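Local coordinates for protein adenosyl-chloride synthase (Thermotoga maritima, PDB 2ZBV) that binds adenosine between subunits and probably acts on S-adenosyl-L-methionine as a hydrolase or halogenase, at residues A[3-8]-A[63-68]; A[45-50]-A[96-101]; A[168-173]-A[190-195]; A[203-208]-A[257-262]. One frame throughout, in Å; residues are numbered along the deposited sequence.

Contact 1 (A[3-8]-A[63-68]). With ADN (adenosine), chain D.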
loop_
_atom_site.group_PDB
_atom_site.type_symbol
_atom_site.label_atom_id
_atom_site.label_comp_id
_atom_site.label_asym_id
_atom_site.label_seq_id
_atom_site.Cartn_x
_atom_site.Cartn_y
_atom_site.Cartn_z
ATOM N N GLY A 3 -15.286 3.917 -2.945
ATOM C CA GLY A 3 -13.981 4.248 -3.511
ATOM C C GLY A 3 -13.313 5.177 -2.509
ATOM O O GLY A 3 -13.847 6.240 -2.216
ATOM N N PHE A 4 -12.136 4.799 -2.018
ATOM C CA PHE A 4 -11.436 5.544 -0.963
ATOM C C PHE A 4 -10.196 6.302 -1.466
ATOM O O PHE A 4 -9.261 5.695 -1.996
ATOM C CB PHE A 4 -11.063 4.514 0.118
ATOM C CG PHE A 4 -10.827 5.082 1.504
ATOM C CD1 PHE A 4 -11.029 6.431 1.793
ATOM C CD2 PHE A 4 -10.383 4.233 2.525
ATOM C CE1 PHE A 4 -10.790 6.932 3.087
ATOM C CE2 PHE A 4 -10.137 4.717 3.821
ATOM C CZ PHE A 4 -10.343 6.076 4.097
ATOM N N LEU A 5 -10.191 7.624 -1.284
ATOM C CA LEU A 5 -9.081 8.481 -1.729
ATOM C C LEU A 5 -8.672 9.494 -0.638
ATOM O O LEU A 5 -9.514 10.241 -0.140
ATOM C CB LEU A 5 -9.509 9.222 -3.004
ATOM C CG LEU A 5 -8.624 10.275 -3.685
ATOM C CD1 LEU A 5 -7.265 9.695 -4.021
ATOM C CD2 LEU A 5 -9.312 10.741 -4.975
ATOM N N THR A 6 -7.388 9.515 -0.271
ATOM C CA THR A 6 -6.887 10.441 0.757
ATOM C C THR A 6 -5.404 10.784 0.555
ATOM O O THR A 6 -4.753 10.284 -0.363
ATOM C CB THR A 6 -6.970 9.845 2.192
ATOM O OG1 THR A 6 -5.885 8.926 2.383
ATOM C CG2 THR A 6 -8.303 9.106 2.427
ATOM N N ASP A 7 -4.885 11.628 1.447
ATOM C CA ASP A 7 -3.480 12.022 1.446
ATOM C C ASP A 7 -2.885 11.536 2.772
ATOM O O ASP A 7 -1.869 12.048 3.228
ATOM C CB ASP A 7 -3.351 13.555 1.335
ATOM C CG ASP A 7 -3.989 14.298 2.518
ATOM O OD1 ASP A 7 -4.862 13.715 3.194
ATOM O OD2 ASP A 7 -3.632 15.472 2.762
ATOM N N TRP A 8 -3.518 10.530 3.378
ATOM C CA TRP A 8 -3.070 10.018 4.673
ATOM C C TRP A 8 -1.828 9.132 4.654
ATOM O O TRP A 8 -1.119 9.051 5.652
ATOM C CB TRP A 8 -4.195 9.249 5.375
ATOM C CG TRP A 8 -5.489 10.007 5.534
ATOM C CD1 TRP A 8 -5.728 11.318 5.227
ATOM C CD2 TRP A 8 -6.745 9.454 5.934
ATOM N NE1 TRP A 8 -7.061 11.609 5.398
ATOM C CE2 TRP A 8 -7.708 10.482 5.832
ATOM C CE3 TRP A 8 -7.152 8.183 6.365
ATOM C CZ2 TRP A 8 -9.062 10.280 6.142
ATOM C CZ3 TRP A 8 -8.501 7.979 6.674
ATOM C CH2 TRP A 8 -9.437 9.024 6.559
ATOM N N PHE A 63 -18.004 7.650 -3.053
ATOM C CA PHE A 63 -16.589 7.973 -2.929
ATOM C C PHE A 63 -16.281 8.713 -1.630
ATOM O O PHE A 63 -16.910 9.720 -1.309
ATOM C CB PHE A 63 -16.143 8.827 -4.119
ATOM C CG PHE A 63 -16.158 8.092 -5.436
ATOM C CD1 PHE A 63 -15.045 7.370 -5.861
ATOM C CD2 PHE A 63 -17.290 8.123 -6.252
ATOM C CE1 PHE A 63 -15.052 6.686 -7.087
ATOM C CE2 PHE A 63 -17.310 7.441 -7.482
ATOM C CZ PHE A 63 -16.181 6.721 -7.895
ATOM N N LEU A 64 -15.317 8.197 -0.881
ATOM C CA LEU A 64 -14.894 8.815 0.373
ATOM C C LEU A 64 -13.601 9.542 0.031
ATOM O O LEU A 64 -12.564 8.913 -0.141
ATOM C CB LEU A 64 -14.650 7.736 1.419
ATOM C CG LEU A 64 -14.078 8.147 2.780
ATOM C CD1 LEU A 64 -14.911 9.249 3.423
ATOM C CD2 LEU A 64 -14.056 6.902 3.655
ATOM N N VAL A 65 -13.677 10.865 -0.092
ATOM C CA VAL A 65 -12.524 11.659 -0.489
ATOM C C VAL A 65 -12.095 12.609 0.616
ATOM O O VAL A 65 -12.771 13.597 0.892
ATOM C CB VAL A 65 -12.852 12.475 -1.758
ATOM C CG1 VAL A 65 -11.583 13.125 -2.315
ATOM C CG2 VAL A 65 -13.511 11.566 -2.790
ATOM N N VAL A 66 -10.958 12.314 1.233
ATOM C CA VAL A 66 -10.482 13.135 2.327
ATOM C C VAL A 66 -9.049 13.654 2.225
ATOM O O VAL A 66 -8.094 12.994 2.645
ATOM C CB VAL A 66 -10.643 12.394 3.685
ATOM C CG1 VAL A 66 -10.341 13.346 4.839
ATOM C CG2 VAL A 66 -12.062 11.848 3.824
ATOM N N VAL A 67 -8.929 14.842 1.644
ATOM C CA VAL A 67 -7.672 15.594 1.526
ATOM C C VAL A 67 -8.277 16.851 2.132
ATOM O O VAL A 67 -8.907 17.663 1.446
ATOM C CB VAL A 67 -7.260 15.814 0.069
ATOM C CG1 VAL A 67 -5.953 16.606 0.015
ATOM C CG2 VAL A 67 -7.087 14.466 -0.621
ATOM N N ASP A 68 -8.087 16.992 3.435
ATOM C CA ASP A 68 -8.752 18.043 4.187
ATOM C C ASP A 68 -7.875 18.888 5.119
ATOM O O ASP A 68 -7.948 18.760 6.335
ATOM C CB ASP A 68 -9.864 17.310 4.954
ATOM C CG ASP A 68 -10.829 18.221 5.650
ATOM O OD1 ASP A 68 -10.936 19.409 5.278
ATOM O OD2 ASP A 68 -11.506 17.707 6.566
HETATM O "O5'" ADN D . -8.244 14.829 9.087
HETATM C "C5'" ADN D . -7.418 14.345 8.022
HETATM C "C4'" ADN D . -6.802 15.528 7.279
HETATM O "O4'" ADN D . -5.937 16.329 8.140
HETATM C "C3'" ADN D . -5.916 15.097 6.087
HETATM O "O3'" ADN D . -6.686 15.010 4.889
HETATM C "C2'" ADN D . -4.826 16.191 6.050
HETATM O "O2'" ADN D . -4.850 16.919 4.821
HETATM C "C1'" ADN D . -5.109 17.100 7.244
HETATM N N9 ADN D . -3.846 17.478 7.900
HETATM C C8 ADN D . -3.003 16.633 8.592
HETATM N N7 ADN D . -1.974 17.285 9.038
HETATM C C5 ADN D . -2.076 18.582 8.671
HETATM C C6 ADN D . -1.275 19.743 8.858
HETATM N N6 ADN D . -0.084 19.673 9.569
HETATM N N1 ADN D . -1.702 20.911 8.329
HETATM C C2 ADN D . -2.856 21.001 7.637
HETATM N N3 ADN D . -3.636 19.934 7.440
HETATM C C4 ADN D . -3.288 18.724 7.931
#
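Two neighbouring parallel strands of the N-terminal domain sheet meet here, and their C-terminal ends form part of the adenosine site. Leu5 bonds the neighbouring strand through both its N-H and its C=O: its N donates to Leu64 O at 2.9 Å, almost straight at 174°, and its O accepts from Val66 N. Leu64 N adds a bond to Gly3 O. Phe4 and Leu64 lie side by side on one sheet face, with Leu64 CD2 over a face of the Phe4 ring, 3.3 Å from Phe4 CE1. Helix 43-54 covers Leu5 and Val65 on the other face. As is common in alpha/beta folds, the ligand sits at the C-terminal ends of parallel strands. There Asp7, with CG in the crowded position between its N and carbonyl carbon (chi1 62°), grips the ribose: Asp7 OD1 accepts from adenosine O3' and Asp7 OD2 from O2', both at 2.8 Å. Asp68 N donates to the same O3' at 2.8 Å. Trp8 puts its indole edge against Val66, with Trp8 CZ2 3.6 Å from Val66 CG1, while Thr6 CG2 sits over the centre of one indole face. Thr6 OG1 accepts from Trp8 N in an ST turn and also bonds His36. Phe180 of the second subunit packs on Asp7 and Trp8.

Contact 2 (A[45-50]-A[96-101])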
loop_
_atom_site.group_PDB
_atom_site.type_symbol
_atom_site.label_atom_id
_atom_site.label_comp_id
_atom_site.label_asym_id
_atom_site.label_seq_id
_atom_site.Cartn_x
_atom_site.Cartn_y
_atom_site.Cartn_z
ATOM N N LYS A 45 -4.380 17.967 -6.980
ATOM C CA LYS A 45 -3.993 16.652 -7.499
ATOM C C LYS A 45 -5.106 15.638 -7.228
ATOM O O LYS A 45 -5.502 14.866 -8.107
ATOM C CB LYS A 45 -2.693 16.183 -6.834
ATOM C CG LYS A 45 -2.512 14.662 -6.813
ATOM C CD LYS A 45 -2.439 14.073 -8.207
ATOM C CE LYS A 45 -1.006 13.811 -8.619
ATOM N NZ LYS A 45 -0.325 12.795 -7.758
ATOM N N ALA A 46 -5.611 15.642 -6.004
ATOM C CA ALA A 46 -6.683 14.724 -5.641
ATOM C C ALA A 46 -7.923 14.905 -6.537
ATOM O O ALA A 46 -8.564 13.924 -6.909
ATOM C CB ALA A 46 -7.063 14.921 -4.164
ATOM N N SER A 47 -8.247 16.147 -6.896
ATOM C CA SER A 47 -9.433 16.401 -7.724
ATOM C C SER A 47 -9.301 15.701 -9.071
ATOM O O SER A 47 -10.266 15.144 -9.588
ATOM C CB SER A 47 -9.674 17.916 -7.906
ATOM O OG SER A 47 -8.733 18.540 -8.772
ATOM N N HIS A 48 -8.094 15.709 -9.629
ATOM C CA HIS A 48 -7.834 15.038 -10.904
ATOM C C HIS A 48 -7.865 13.516 -10.777
ATOM O O HIS A 48 -8.512 12.835 -11.576
ATOM C CB HIS A 48 -6.476 15.470 -11.457
ATOM C CG HIS A 48 -6.472 16.857 -12.015
ATOM N ND1 HIS A 48 -7.196 17.205 -13.135
ATOM C CD2 HIS A 48 -5.839 17.982 -11.608
ATOM C CE1 HIS A 48 -7.009 18.487 -13.393
ATOM N NE2 HIS A 48 -6.189 18.982 -12.482
ATOM N N VAL A 49 -7.152 12.982 -9.784
ATOM C CA VAL A 49 -7.117 11.531 -9.558
ATOM C C VAL A 49 -8.529 10.988 -9.325
ATOM O O VAL A 49 -8.886 9.921 -9.821
ATOM C CB VAL A 49 -6.250 11.157 -8.321
ATOM C CG1 VAL A 49 -6.360 9.657 -8.057
ATOM C CG2 VAL A 49 -4.774 11.525 -8.570
ATOM N N LEU A 50 -9.326 11.731 -8.565
ATOM C CA LEU A 50 -10.702 11.333 -8.261
ATOM C C LEU A 50 -11.525 11.174 -9.535
ATOM O O LEU A 50 -12.164 10.149 -9.757
ATOM C CB LEU A 50 -11.367 12.386 -7.374
ATOM C CG LEU A 50 -12.858 12.168 -7.111
ATOM C CD1 LEU A 50 -13.048 10.901 -6.289
ATOM C CD2 LEU A 50 -13.424 13.385 -6.366
ATOM N N LEU A 96 -13.743 18.268 -5.140
ATOM C CA LEU A 96 -14.755 17.715 -6.048
ATOM C C LEU A 96 -14.957 18.564 -7.299
ATOM O O LEU A 96 -15.912 18.350 -8.049
ATOM C CB LEU A 96 -16.099 17.566 -5.327
ATOM C CG LEU A 96 -16.110 16.654 -4.096
ATOM C CD1 LEU A 96 -17.521 16.567 -3.524
ATOM C CD2 LEU A 96 -15.586 15.269 -4.480
ATOM N N THR A 97 -14.054 19.513 -7.526
ATOM C CA THR A 97 -14.142 20.407 -8.676
ATOM C C THR A 97 -14.249 19.719 -10.036
ATOM O O THR A 97 -15.135 20.051 -10.834
ATOM C CB THR A 97 -12.935 21.367 -8.730
ATOM O OG1 THR A 97 -13.006 22.289 -7.641
ATOM C CG2 THR A 97 -12.919 22.147 -10.038
ATOM N N VAL A 98 -13.357 18.765 -10.304
ATOM C CA VAL A 98 -13.358 18.084 -11.594
ATOM C C VAL A 98 -14.582 17.198 -11.844
ATOM O O VAL A 98 -15.189 17.283 -12.909
ATOM C CB VAL A 98 -12.056 17.260 -11.800
ATOM C CG1 VAL A 98 -11.973 16.772 -13.250
ATOM C CG2 VAL A 98 -10.826 18.122 -11.470
ATOM N N VAL A 99 -14.960 16.351 -10.888
ATOM C CA VAL A 99 -16.138 15.509 -11.106
ATOM C C VAL A 99 -17.387 16.374 -11.287
ATOM O O VAL A 99 -18.246 16.065 -12.114
ATOM C CB VAL A 99 -16.389 14.522 -9.946
ATOM C CG1 VAL A 99 -15.351 13.412 -9.977
ATOM C CG2 VAL A 99 -16.369 15.264 -8.603
ATOM N N ALA A 100 -17.479 17.456 -10.513
ATOM C CA ALA A 100 -18.608 18.381 -10.606
ATOM C C ALA A 100 -18.688 18.981 -12.009
ATOM O O ALA A 100 -19.761 19.069 -12.598
ATOM C CB ALA A 100 -18.455 19.506 -9.588
ATOM N N GLU A 101 -17.540 19.398 -12.527
ATOM C CA GLU A 101 -17.461 20.013 -13.845
ATOM C C GLU A 101 -17.681 19.027 -14.989
ATOM O O GLU A 101 -18.346 19.350 -15.973
ATOM C CB GLU A 101 -16.100 20.701 -14.009
ATOM C CG GLU A 101 -15.813 21.241 -15.406
ATOM C CD GLU A 101 -16.727 22.392 -15.805
ATOM O OE1 GLU A 101 -16.595 22.887 -16.946
ATOM O OE2 GLU A 101 -17.572 22.806 -14.980
HETATM O O HOH W 1 -12.791 16.263 -8.654
#
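Val98 lays its CG2 branch over the hydroxyl and carbonyl of Ser47. Val98 CG2 is 3.4 Å from Ser47 OG and 3.6 Å from Ser47 O. The Ser47 hydroxyl takes the crowded position between its N and carbonyl carbon (chi1 72°), and it is hydrogen-bonded to Arg44 O in its own helix. The valine methyl only packs against it. The same methyl lies over a face of the His48 ring, 4.1 Å from His48 ND1. Further along, Leu50 has CG anti to its backbone N (chi1 173°), which carries its methyls toward the second helix. The side chains of Leu50 and Leu96 cross obliquely, and Leu50 CD2 meets Leu96 CD2 at 3.4 Å, closer than usual for two methyls. The Val99 side chain crosses that of Leu50 at about a right angle, with Val99 CG1 4.0 Å from Leu50 CG. No direct hydrogen bond joins the segments. One water bridges them, donating to Ser47 O at 2.9 Å and accepting from Val99 N. Phe88 of strand 87-91 touches Leu50, Leu96 and Val99. The axes of the two helix segments approach to 8.2 Å at 44°, a buried helix pair beside the sheet of an alpha/beta domain.

Contact 3 (A[168-173]-A[190-195])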
loop_
_atom_site.group_PDB
_atom_site.type_symbol
_atom_site.label_atom_id
_atom_site.label_comp_id
_atom_site.label_asym_id
_atom_site.label_seq_id
_atom_site.Cartn_x
_atom_site.Cartn_y
_atom_site.Cartn_z
ATOM N N GLU A 168 -2.925 26.441 -33.861
ATOM C CA GLU A 168 -2.058 25.285 -34.080
ATOM C C GLU A 168 -1.505 24.586 -32.838
ATOM O O GLU A 168 -0.727 23.637 -32.959
ATOM C CB GLU A 168 -0.883 25.692 -34.977
ATOM C CG GLU A 168 -1.292 26.380 -36.275
ATOM C CD GLU A 168 -0.110 26.997 -37.009
ATOM O OE1 GLU A 168 -0.326 27.614 -38.075
ATOM O OE2 GLU A 168 1.033 26.869 -36.516
ATOM N N LYS A 169 -1.886 25.040 -31.651
ATOM C CA LYS A 169 -1.376 24.405 -30.443
ATOM C C LYS A 169 -2.402 24.295 -29.327
ATOM O O LYS A 169 -3.453 24.943 -29.353
ATOM C CB LYS A 169 -0.153 25.162 -29.922
ATOM C CG LYS A 169 -0.470 26.539 -29.369
ATOM C CD LYS A 169 0.778 27.209 -28.818
ATOM C CE LYS A 169 0.449 28.573 -28.230
ATOM N NZ LYS A 169 1.650 29.261 -27.680
ATOM N N VAL A 170 -2.082 23.460 -28.347
ATOM C CA VAL A 170 -2.940 23.261 -27.193
ATOM C C VAL A 170 -2.147 23.634 -25.946
ATOM O O VAL A 170 -0.998 23.220 -25.778
ATOM C CB VAL A 170 -3.407 21.795 -27.082
ATOM C CG1 VAL A 170 -4.363 21.466 -28.214
ATOM C CG2 VAL A 170 -2.209 20.862 -27.123
ATOM N N ILE A 171 -2.763 24.435 -25.086
ATOM C CA ILE A 171 -2.127 24.871 -23.853
ATOM C C ILE A 171 -2.812 24.189 -22.674
ATOM O O ILE A 171 -4.034 24.067 -22.645
ATOM C CB ILE A 171 -2.241 26.404 -23.680
ATOM C CG1 ILE A 171 -1.732 26.813 -22.294
ATOM C CG2 ILE A 171 -3.687 26.840 -23.879
ATOM C CD1 ILE A 171 -1.872 28.293 -21.985
ATOM N N GLY A 172 -2.018 23.742 -21.709
ATOM C CA GLY A 172 -2.578 23.076 -20.550
ATOM C C GLY A 172 -1.591 23.024 -19.404
ATOM O O GLY A 172 -0.653 23.824 -19.342
ATOM N N GLU A 173 -1.796 22.075 -18.496
ATOM C CA GLU A 173 -0.924 21.921 -17.339
ATOM C C GLU A 173 -0.722 20.448 -17.028
ATOM O O GLU A 173 -1.529 19.612 -17.423
ATOM C CB GLU A 173 -1.556 22.590 -16.116
ATOM C CG GLU A 173 -1.988 24.028 -16.343
ATOM C CD GLU A 173 -3.150 24.426 -15.455
ATOM O OE1 GLU A 173 -2.988 24.421 -14.217
ATOM O OE2 GLU A 173 -4.230 24.737 -16.002
ATOM N N ASP A 190 -8.808 14.187 -27.072
ATOM C CA ASP A 190 -9.769 14.549 -28.115
ATOM C C ASP A 190 -9.542 15.999 -28.522
ATOM O O ASP A 190 -9.560 16.334 -29.706
ATOM C CB ASP A 190 -11.208 14.390 -27.615
ATOM C CG ASP A 190 -11.650 12.945 -27.563
ATOM O OD1 ASP A 190 -11.427 12.221 -28.557
ATOM O OD2 ASP A 190 -12.229 12.535 -26.533
ATOM N N LEU A 191 -9.332 16.859 -27.530
ATOM C CA LEU A 191 -9.077 18.269 -27.787
ATOM C C LEU A 191 -7.814 18.364 -28.641
ATOM O O LEU A 191 -7.756 19.115 -29.617
ATOM C CB LEU A 191 -8.866 19.016 -26.469
ATOM C CG LEU A 191 -8.693 20.530 -26.598
ATOM C CD1 LEU A 191 -10.026 21.145 -26.995
ATOM C CD2 LEU A 191 -8.213 21.122 -25.287
ATOM N N PHE A 192 -6.804 17.589 -28.259
ATOM C CA PHE A 192 -5.536 17.559 -28.979
ATOM C C PHE A 192 -5.752 17.088 -30.413
ATOM O O PHE A 192 -5.089 17.556 -31.337
ATOM C CB PHE A 192 -4.556 16.628 -28.254
ATOM C CG PHE A 192 -3.279 16.372 -29.010
ATOM C CD1 PHE A 192 -3.037 15.132 -29.584
ATOM C CD2 PHE A 192 -2.312 17.365 -29.129
ATOM C CE1 PHE A 192 -1.846 14.882 -30.267
ATOM C CE2 PHE A 192 -1.120 17.126 -29.809
ATOM C CZ PHE A 192 -0.886 15.881 -30.379
ATOM N N LEU A 193 -6.689 16.169 -30.596
ATOM C CA LEU A 193 -6.978 15.639 -31.920
ATOM C C LEU A 193 -7.632 16.655 -32.846
ATOM O O LEU A 193 -7.848 16.370 -34.024
ATOM C CB LEU A 193 -7.866 14.400 -31.811
ATOM C CG LEU A 193 -7.181 13.143 -31.268
ATOM C CD1 LEU A 193 -8.190 12.010 -31.158
ATOM C CD2 LEU A 193 -6.032 12.755 -32.191
ATOM N N LYS A 194 -7.952 17.834 -32.318
ATOM C CA LYS A 194 -8.569 18.880 -33.129
ATOM C C LYS A 194 -7.509 19.744 -33.796
ATOM O O LYS A 194 -7.829 20.650 -34.564
ATOM C CB LYS A 194 -9.501 19.743 -32.275
ATOM C CG LYS A 194 -10.800 19.037 -31.944
ATOM C CD LYS A 194 -11.660 19.812 -30.967
ATOM C CE LYS A 194 -12.953 19.052 -30.689
ATOM N NZ LYS A 194 -13.715 19.634 -29.554
ATOM N N LEU A 195 -6.246 19.460 -33.491
ATOM C CA LEU A 195 -5.131 20.191 -34.080
ATOM C C LEU A 195 -4.764 19.495 -35.383
ATOM O O LEU A 195 -3.716 19.765 -35.971
ATOM C CB LEU A 195 -3.913 20.176 -33.148
ATOM C CG LEU A 195 -3.959 20.959 -31.834
ATOM C CD1 LEU A 195 -2.653 20.740 -31.083
ATOM C CD2 LEU A 195 -4.172 22.441 -32.111
#
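Val170 and Leu195 make the tight part of this contact. Val170 CG1 is 3.4 Å from Leu195 CD1, shorter than usual for two methyls, and 3.7 Å from Leu195 CG. Both residues place their first branch anti to the carbonyl carbon, Val170 CG1 at chi1 -69° and Leu195 CG likewise, and the two side chains cross obliquely. Val170 CG2 turns to the other neighbour and meets the edge of the Phe192 ring, 4.0 Å from Phe192 CD2. The second Leu195 methyl rests on backbone: Leu195 CD2 is 3.5 Å from Lys169 N and 3.5 Å from Glu168 C. No hydrogen bond links the segments, so apolar contact alone joins them. The other side is loose. Glu168 is exposed and its CB points away from segment 190-195. The Lys169 side chain also turns away, and its NZ pairs with Glu260. Leu191 is only partly buried, and its side chain stays 4.7 Å or more from segment 168-173. Helix 189-192 and the residues that follow it pack on the start of strand 169-177. Val165 of strand 164-166 touches Val170, Leu191 and Leu195, while Ile261 of strand 258-262 packs on Val170 and Phe192.

Contact 4 (A[203-208]-A[257-262])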
loop_
_atom_site.group_PDB
_atom_site.type_symbol
_atom_site.label_atom_id
_atom_site.label_comp_id
_atom_site.label_asym_id
_atom_site.label_seq_id
_atom_site.Cartn_x
_atom_site.Cartn_y
_atom_site.Cartn_z
ATOM N N VAL A 203 5.158 16.128 -32.896
ATOM C CA VAL A 203 4.763 17.428 -32.389
ATOM C C VAL A 203 5.837 17.968 -31.468
ATOM O O VAL A 203 6.769 17.250 -31.087
ATOM C CB VAL A 203 3.418 17.346 -31.613
ATOM C CG1 VAL A 203 2.334 16.768 -32.518
ATOM C CG2 VAL A 203 3.577 16.490 -30.364
ATOM N N ARG A 204 5.703 19.241 -31.117
ATOM C CA ARG A 204 6.647 19.888 -30.227
ATOM C C ARG A 204 6.037 20.090 -28.841
ATOM O O ARG A 204 4.939 20.637 -28.693
ATOM C CB ARG A 204 7.095 21.230 -30.817
ATOM C CG ARG A 204 8.152 21.094 -31.913
ATOM C CD ARG A 204 8.602 22.456 -32.440
ATOM N NE ARG A 204 9.754 22.359 -33.339
ATOM C CZ ARG A 204 11.000 22.103 -32.945
ATOM N NH1 ARG A 204 11.272 21.918 -31.659
ATOM N NH2 ARG A 204 11.980 22.027 -33.839
ATOM N N VAL A 205 6.751 19.623 -27.828
ATOM C CA VAL A 205 6.299 19.749 -26.456
ATOM C C VAL A 205 7.127 20.852 -25.822
ATOM O O VAL A 205 8.356 20.771 -25.789
ATOM C CB VAL A 205 6.509 18.436 -25.680
ATOM C CG1 VAL A 205 6.055 18.603 -24.238
ATOM C CG2 VAL A 205 5.744 17.306 -26.355
ATOM N N ARG A 206 6.461 21.890 -25.332
ATOM C CA ARG A 206 7.181 22.994 -24.721
ATOM C C ARG A 206 6.942 23.097 -23.221
ATOM O O ARG A 206 5.806 23.246 -22.771
ATOM C CB ARG A 206 6.797 24.317 -25.392
ATOM C CG ARG A 206 7.823 25.421 -25.175
ATOM C CD ARG A 206 7.345 26.764 -25.704
ATOM N NE ARG A 206 6.166 27.234 -24.984
ATOM C CZ ARG A 206 5.666 28.461 -25.085
ATOM N NH1 ARG A 206 6.246 29.353 -25.880
ATOM N NH2 ARG A 206 4.583 28.798 -24.393
ATOM N N VAL A 207 8.023 23.003 -22.454
ATOM C CA VAL A 207 7.959 23.111 -21.000
ATOM C C VAL A 207 8.867 24.268 -20.611
ATOM O O VAL A 207 10.078 24.215 -20.825
ATOM C CB VAL A 207 8.450 21.812 -20.295
ATOM C CG1 VAL A 207 7.462 20.688 -20.521
ATOM C CG2 VAL A 207 9.816 21.413 -20.820
ATOM N N GLY A 208 8.276 25.322 -20.058
ATOM C CA GLY A 208 9.059 26.481 -19.671
ATOM C C GLY A 208 9.799 27.079 -20.855
ATOM O O GLY A 208 9.184 27.604 -21.781
ATOM N N ASP A 257 2.950 22.498 -13.530
ATOM C CA ASP A 257 3.702 23.210 -14.556
ATOM C C ASP A 257 2.930 23.364 -15.861
ATOM O O ASP A 257 2.255 22.437 -16.315
ATOM C CB ASP A 257 5.025 22.491 -14.832
ATOM C CG ASP A 257 6.006 22.612 -13.685
ATOM O OD1 ASP A 257 5.598 23.082 -12.602
ATOM O OD2 ASP A 257 7.183 22.230 -13.863
ATOM N N GLU A 258 3.034 24.548 -16.458
ATOM C CA GLU A 258 2.364 24.834 -17.720
ATOM C C GLU A 258 3.025 24.014 -18.814
ATOM O O GLU A 258 4.239 23.847 -18.824
ATOM C CB GLU A 258 2.482 26.317 -18.080
ATOM C CG GLU A 258 1.694 27.262 -17.189
ATOM C CD GLU A 258 1.742 28.703 -17.683
ATOM O OE1 GLU A 258 1.107 29.575 -17.049
ATOM O OE2 GLU A 258 2.414 28.965 -18.704
ATOM N N ILE A 259 2.229 23.503 -19.739
ATOM C CA ILE A 259 2.791 22.723 -20.823
ATOM C C ILE A 259 2.091 23.078 -22.129
ATOM O O ILE A 259 0.873 23.249 -22.173
ATOM C CB ILE A 259 2.678 21.203 -20.533
ATOM C CG1 ILE A 259 3.577 20.425 -21.493
ATOM C CG2 ILE A 259 1.237 20.741 -20.663
ATOM C CD1 ILE A 259 3.724 18.956 -21.125
ATOM N N GLU A 260 2.879 23.203 -23.186
ATOM C CA GLU A 260 2.355 23.551 -24.491
ATOM C C GLU A 260 2.748 22.503 -25.520
ATOM O O GLU A 260 3.870 22.003 -25.513
ATOM C CB GLU A 260 2.896 24.923 -24.898
ATOM C CG GLU A 260 2.760 25.249 -26.372
ATOM C CD GLU A 260 3.422 26.570 -26.726
ATOM O OE1 GLU A 260 2.958 27.615 -26.220
ATOM O OE2 GLU A 260 4.405 26.559 -27.502
ATOM N N ILE A 261 1.814 22.175 -26.404
ATOM C CA ILE A 261 2.058 21.192 -27.444
ATOM C C ILE A 261 1.704 21.779 -28.809
ATOM O O ILE A 261 0.528 21.943 -29.141
ATOM C CB ILE A 261 1.226 19.925 -27.182
ATOM C CG1 ILE A 261 1.543 19.394 -25.782
ATOM C CG2 ILE A 261 1.546 18.862 -28.223
ATOM C CD1 ILE A 261 0.532 18.421 -25.257
ATOM N N CYS A 262 2.737 22.098 -29.586
ATOM C CA CYS A 262 2.576 22.682 -30.916
ATOM C C CYS A 262 2.501 21.642 -32.021
ATOM O O CYS A 262 3.199 20.627 -31.989
ATOM C CB CYS A 262 3.739 23.628 -31.229
ATOM S SG CYS A 262 3.763 25.161 -30.283
HETATM O O HOH W 2 5.339 25.872 -21.415
HETATM O O HOH W 3 6.358 24.672 -17.778
#
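Four backbone hydrogen bonds pair these antiparallel strands, two at each hydrogen-bonded pair. Arg204 N donates to Cys262 O at 3.0 Å, and Cys262 N returns a 2.8 Å bond to Arg204 O. Arg206 N reaches Glu260 O at only 2.6 Å in a nearly straight bond (177°), and Glu260 N gives back 3.0 Å to Arg206 O. Arg206 O also accepts from a water. Past the last hydrogen-bonded pair a second water donates to Glu258 O at 2.5 Å and accepts weakly from Gly208 N. Arg206 and Glu260 also meet through their side chains. The Arg206 chain bends at chi3 (64°), and its guanidinium lies nearly flat against the Glu260 carboxylate, the planes 23° apart. Glu260 OE1 is 2.7 Å from Arg206 NH2 but well out of the guanidinium plane, so this salt bridge rests on charge, with no N-H aimed at the oxygen. Lys169 NZ forms a second salt bridge to Glu260 OE1, and the two positive groups would favour the charged carboxylate. Arg204 sends its own guanidinium away to Glu211. On the opposite face Val205, Val207, Ile259 and Ile261 form an apolar layer, where Val205 CG1 lies 3.9 Å from Ile259 CD1. Val203 CG2 packs on Ile261 CG2. This is an antiparallel pair in the mixed, mostly antiparallel sheet of the C-terminal domain, with strand 258-262 between 202-207 and 169-177.

How the contacts relate
From the N terminus, strand 2-6 opens contact 1. Helix 43-54 opens contact 2 before strand 62-66 closes contact 1, so the two cross. Helix 97-103 then closes contact 2. They touch where Leu5 and Val65 pack on Leu50, and Val67 on Ala46, which ties the N-terminal sheet to helix 43-54. Contacts 3 and 4 follow in series. Contact 3 closes a short loop from strand 169-177 to helix 189-192. Contact 4 closes a longer one, bringing strand 258-262 beside 202-207. These two share a sheet, where Gly172 O and Ile259 N make a probable hydrogen bond between neighbouring strands. Contacts 1 and 4 stay about 17 Å apart at their nearest atoms.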